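PDB 2V5I: salmonella typhimurium DB7155 bacteriophage DET7 tailspike from Bacteriophage, which probably binds the O-antigen of the Salmonella host as the trimeric receptor-binding tailspike of the phage and hydrolyses this polysaccharide. Local coordinates for residues A[477-489]-A[499-511]. Residues are numbered along the deposited sequence; the frame is centred on the assembly and turned at random.
Sequences NGYAGSGSAWTEL and AVSLKVNRGDYKT
The indole of W486 carries the aliphatic part of R506 on one face: CG of R506 stands over the five-membered ring, 3.6 Å from its centroid and only 7° off the normal, a CH-pi contact. The guanidinium beyond is turned 85° to the indole plane and pairs with E513. K503 runs alongside and approaches the six-membered ring obliquely, its CD 3.8 Å from W486 CZ3, while the ring of H475 also stacks with the indole. With CG set between the backbone N and the carbonyl carbon (chi1 62°), the W486 indole runs alongside the R506 and K503 side chains.

Beyond the tryptophan, the N477 amide bridges to the turn after strand 501-504. N477 ND2 donates to N505 O (3.0 Å) and to S484 OG, and N477 OD1 takes G507 N from above its carbonyl plane. D508 OD1 gathers two further donors, S484 OG from above the carboxylate (2.8 Å) and N505 ND2 on the anti lone pair, and it also bonds S493 of the second subunit. The other hydrogen of N505 ND2 goes to A485 O (3.0 Å), which fixes the rotation of that amide. At the far end, S501 OG donates to E488 OE1 over a short 2.5 Å, and H475 meets the second carboxylate oxygen.

Paired antiparallel by the backbones of T487 with V504 and L489 with L502, strands 485-493 and 501-504 form a hairpin between strands 470-476 and 512-515. The second subunit packs on N505 and K510, and the third covers L489 and L502, consistent with a place in the C-terminal intertwined domain of the trimer.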
loop_
_atom_site.group_PDB
_atom_site.type_symbol
_atom_site.label_atom_id
_atom_site.label_comp_id
_atom_site.label_asym_id
_atom_site.label_seq_id
_atom_site.Cartn_x
_atom_site.Cartn_y
_atom_site.Cartn_z
ATOM N N ASN A 477 -19.760 33.200 -20.339
ATOM C CA ASN A 477 -20.422 34.174 -21.213
ATOM C C ASN A 477 -19.641 34.315 -22.530
ATOM O O ASN A 477 -18.486 34.765 -22.507
ATOM C CB ASN A 477 -20.590 35.532 -20.495
ATOM C CG ASN A 477 -21.796 35.568 -19.579
ATOM O OD1 ASN A 477 -22.907 35.191 -19.977
ATOM N ND2 ASN A 477 -21.620 36.171 -18.376
ATOM N N GLY A 478 -20.252 33.863 -23.621
ATOM C CA GLY A 478 -19.719 34.180 -24.949
ATOM C C GLY A 478 -18.677 33.201 -25.445
ATOM O O GLY A 478 -18.974 32.291 -26.248
ATOM N N TYR A 479 -17.460 33.359 -24.973
ATOM C CA TYR A 479 -16.326 32.722 -25.630
ATOM C C TYR A 479 -15.125 32.612 -24.683
ATOM O O TYR A 479 -14.991 33.376 -23.704
ATOM C CB TYR A 479 -15.952 33.576 -26.884
ATOM C CG TYR A 479 -15.748 35.038 -26.586
ATOM C CD1 TYR A 479 -16.802 35.922 -26.614
ATOM C CD2 TYR A 479 -14.488 35.565 -26.292
ATOM C CE1 TYR A 479 -16.628 37.261 -26.343
ATOM C CE2 TYR A 479 -14.321 36.887 -25.989
ATOM C CZ TYR A 479 -15.394 37.745 -26.047
ATOM O OH TYR A 479 -15.263 39.100 -25.765
ATOM N N ALA A 480 -14.230 31.693 -24.996
ATOM C CA ALA A 480 -12.973 31.545 -24.240
ATOM C C ALA A 480 -12.262 32.859 -24.160
ATOM O O ALA A 480 -12.109 33.551 -25.198
ATOM C CB ALA A 480 -12.102 30.507 -24.927
ATOM N N GLY A 481 -11.887 33.276 -22.950
ATOM C CA GLY A 481 -11.178 34.521 -22.745
ATOM C C GLY A 481 -12.009 35.794 -22.603
ATOM O O GLY A 481 -11.474 36.910 -22.526
ATOM N N SER A 482 -13.336 35.650 -22.507
ATOM C CA SER A 482 -14.209 36.805 -22.409
ATOM C C SER A 482 -14.106 37.549 -21.099
ATOM O O SER A 482 -14.571 38.679 -20.988
ATOM C CB SER A 482 -15.668 36.420 -22.577
ATOM O OG SER A 482 -16.129 35.719 -21.401
ATOM N N GLY A 483 -13.606 36.871 -20.057
ATOM C CA GLY A 483 -13.518 37.486 -18.724
ATOM C C GLY A 483 -14.850 37.567 -17.960
ATOM O O GLY A 483 -14.952 38.325 -17.016
ATOM N N SER A 484 -15.821 36.787 -18.391
ATOM C CA SER A 484 -17.197 36.852 -17.861
ATOM C C SER A 484 -17.872 35.482 -17.836
ATOM O O SER A 484 -17.734 34.663 -18.794
ATOM C CB SER A 484 -18.028 37.818 -18.718
ATOM O OG SER A 484 -19.362 37.869 -18.330
ATOM N N ALA A 485 -18.596 35.223 -16.734
ATOM C CA ALA A 485 -19.386 33.998 -16.537
ATOM C C ALA A 485 -20.686 34.323 -15.807
ATOM O O ALA A 485 -20.864 35.442 -15.255
ATOM C CB ALA A 485 -18.595 32.952 -15.762
ATOM N N TRP A 486 -21.593 33.357 -15.810
ATOM C CA TRP A 486 -22.827 33.470 -15.046
ATOM C C TRP A 486 -23.054 32.266 -14.146
ATOM O O TRP A 486 -22.706 31.154 -14.537
ATOM C CB TRP A 486 -24.037 33.747 -15.907
ATOM C CG TRP A 486 -24.436 32.744 -16.939
ATOM C CD1 TRP A 486 -23.993 32.684 -18.202
ATOM C CD2 TRP A 486 -25.562 31.847 -16.871
ATOM N NE1 TRP A 486 -24.684 31.757 -18.927
ATOM C CE2 TRP A 486 -25.634 31.185 -18.117
ATOM C CE3 TRP A 486 -26.440 31.478 -15.859
ATOM C CZ2 TRP A 486 -26.642 30.256 -18.416
ATOM C CZ3 TRP A 486 -27.407 30.549 -16.146
ATOM C CH2 TRP A 486 -27.490 29.921 -17.408
ATOM N N THR A 487 -23.647 32.527 -12.985
ATOM C CA THR A 487 -23.859 31.483 -11.948
ATOM C C THR A 487 -25.376 31.273 -11.826
ATOM O O THR A 487 -26.155 32.224 -11.821
ATOM C CB THR A 487 -23.284 31.945 -10.634
ATOM O OG1 THR A 487 -21.851 32.166 -10.802
ATOM C CG2 THR A 487 -23.412 30.891 -9.555
ATOM N N GLU A 488 -25.780 30.019 -11.663
ATOM C CA GLU A 488 -27.191 29.732 -11.426
ATOM C C GLU A 488 -27.371 28.723 -10.307
ATOM O O GLU A 488 -26.535 27.838 -10.081
ATOM C CB GLU A 488 -27.926 29.243 -12.630
ATOM C CG GLU A 488 -27.347 28.098 -13.293
ATOM C CD GLU A 488 -28.199 27.454 -14.419
ATOM O OE1 GLU A 488 -29.336 27.879 -14.778
ATOM O OE2 GLU A 488 -27.657 26.476 -14.997
ATOM N N LEU A 489 -28.535 28.850 -9.661
ATOM C CA LEU A 489 -29.022 27.933 -8.657
ATOM C C LEU A 489 -30.314 27.377 -9.260
ATOM O O LEU A 489 -31.212 28.143 -9.610
ATOM C CB LEU A 489 -29.375 28.746 -7.394
ATOM C CG LEU A 489 -29.516 28.089 -6.081
ATOM C CD1 LEU A 489 -28.146 27.543 -5.716
ATOM C CD2 LEU A 489 -29.991 29.216 -5.119
ATOM N N ALA A 499 -34.946 22.694 -14.230
ATOM C CA ALA A 499 -36.162 23.308 -14.782
ATOM C C ALA A 499 -36.433 24.754 -14.304
ATOM O O ALA A 499 -36.913 25.593 -15.078
ATOM C CB ALA A 499 -37.348 22.440 -14.487
ATOM N N VAL A 500 -36.124 25.040 -13.049
ATOM C CA VAL A 500 -36.423 26.330 -12.415
ATOM C C VAL A 500 -35.064 26.878 -11.999
ATOM O O VAL A 500 -34.326 26.174 -11.302
ATOM C CB VAL A 500 -37.328 26.188 -11.181
ATOM C CG1 VAL A 500 -37.661 27.571 -10.597
ATOM C CG2 VAL A 500 -38.605 25.447 -11.543
ATOM N N SER A 501 -34.713 28.089 -12.465
ATOM C CA SER A 501 -33.330 28.552 -12.399
ATOM C C SER A 501 -33.226 30.048 -12.062
ATOM O O SER A 501 -33.755 30.879 -12.831
ATOM C CB SER A 501 -32.738 28.300 -13.809
ATOM O OG SER A 501 -31.499 28.951 -13.987
ATOM N N LEU A 502 -32.540 30.377 -10.973
ATOM C CA LEU A 502 -32.140 31.747 -10.606
ATOM C C LEU A 502 -30.718 32.008 -11.116
ATOM O O LEU A 502 -29.841 31.167 -10.936
ATOM C CB LEU A 502 -32.172 31.876 -9.102
ATOM C CG LEU A 502 -31.891 33.313 -8.676
ATOM C CD1 LEU A 502 -32.687 33.684 -7.516
ATOM C CD2 LEU A 502 -30.417 33.495 -8.452
ATOM N N LYS A 503 -30.543 33.085 -11.898
ATOM C CA LYS A 503 -29.288 33.322 -12.649
ATOM C C LYS A 503 -28.694 34.686 -12.353
ATOM O O LYS A 503 -29.406 35.692 -12.363
ATOM C CB LYS A 503 -29.576 33.280 -14.181
ATOM C CG LYS A 503 -30.501 32.113 -14.647
ATOM C CD LYS A 503 -30.832 32.117 -16.160
ATOM C CE LYS A 503 -31.953 31.097 -16.537
ATOM N NZ LYS A 503 -33.292 31.392 -15.877
ATOM N N VAL A 504 -27.394 34.715 -12.143
ATOM C CA VAL A 504 -26.644 35.926 -11.848
ATOM C C VAL A 504 -25.590 36.146 -12.971
ATOM O O VAL A 504 -24.739 35.304 -13.217
ATOM C CB VAL A 504 -25.924 35.786 -10.475
ATOM C CG1 VAL A 504 -25.063 36.992 -10.189
ATOM C CG2 VAL A 504 -26.948 35.586 -9.321
ATOM N N ASN A 505 -25.688 37.321 -13.614
ATOM C CA ASN A 505 -24.751 37.839 -14.634
ATOM C C ASN A 505 -24.853 37.153 -16.022
ATOM O O ASN A 505 -23.927 37.231 -16.804
ATOM C CB ASN A 505 -23.294 37.835 -14.169
ATOM C CG ASN A 505 -22.445 38.785 -14.988
ATOM O OD1 ASN A 505 -22.902 39.915 -15.271
ATOM N ND2 ASN A 505 -21.203 38.377 -15.329
ATOM N N ARG A 506 -25.964 36.495 -16.320
ATOM C CA ARG A 506 -26.106 35.932 -17.675
ATOM C C ARG A 506 -26.083 37.092 -18.690
ATOM O O ARG A 506 -26.635 38.187 -18.438
ATOM C CB ARG A 506 -27.420 35.193 -17.814
ATOM C CG ARG A 506 -27.447 34.285 -19.062
ATOM C CD ARG A 506 -28.789 33.647 -19.368
ATOM N NE ARG A 506 -29.798 34.667 -19.380
ATOM C CZ ARG A 506 -30.034 35.465 -20.417
ATOM N NH1 ARG A 506 -29.445 35.251 -21.588
ATOM N NH2 ARG A 506 -30.932 36.413 -20.303
ATOM N N GLY A 507 -25.328 36.874 -19.763
ATOM C CA GLY A 507 -25.143 37.889 -20.835
ATOM C C GLY A 507 -24.209 39.033 -20.439
ATOM O O GLY A 507 -24.039 40.027 -21.166
ATOM N N ASP A 508 -23.597 38.917 -19.261
ATOM C CA ASP A 508 -22.791 39.969 -18.648
ATOM C C ASP A 508 -23.570 41.270 -18.414
ATOM O O ASP A 508 -23.009 42.367 -18.344
ATOM C CB ASP A 508 -21.480 40.263 -19.421
ATOM C CG ASP A 508 -20.388 40.832 -18.523
ATOM O OD1 ASP A 508 -20.138 40.338 -17.393
ATOM O OD2 ASP A 508 -19.750 41.841 -18.916
ATOM N N TYR A 509 -24.887 41.123 -18.198
ATOM C CA TYR A 509 -25.727 42.275 -17.872
ATOM C C TYR A 509 -25.654 42.682 -16.390
ATOM O O TYR A 509 -26.235 43.710 -16.001
ATOM C CB TYR A 509 -27.196 41.997 -18.300
ATOM C CG TYR A 509 -27.360 41.758 -19.791
ATOM C CD1 TYR A 509 -27.022 42.768 -20.696
ATOM C CD2 TYR A 509 -27.931 40.600 -20.289
ATOM C CE1 TYR A 509 -27.179 42.554 -22.046
ATOM C CE2 TYR A 509 -28.072 40.376 -21.613
ATOM C CZ TYR A 509 -27.736 41.368 -22.495
ATOM O OH TYR A 509 -27.899 41.119 -23.847
ATOM N N LYS A 510 -24.993 41.869 -15.536
ATOM C CA LYS A 510 -24.809 42.196 -14.113
ATOM C C LYS A 510 -26.107 42.283 -13.319
ATOM O O LYS A 510 -26.230 42.999 -12.326
ATOM C CB LYS A 510 -23.933 43.437 -13.914
ATOM C CG LYS A 510 -22.559 43.323 -14.602
ATOM C CD LYS A 510 -22.078 44.595 -15.148
ATOM C CE LYS A 510 -20.867 44.384 -16.073
ATOM N NZ LYS A 510 -21.233 44.415 -17.551
ATOM N N THR A 511 -27.086 41.521 -13.764
ATOM C CA THR A 511 -28.385 41.441 -13.111
ATOM C C THR A 511 -28.720 39.996 -12.645
ATOM O O THR A 511 -27.997 39.043 -12.894
ATOM C CB THR A 511 -29.494 42.100 -13.982
ATOM O OG1 THR A 511 -30.645 42.383 -13.151
ATOM C CG2 THR A 511 -29.892 41.244 -15.155
#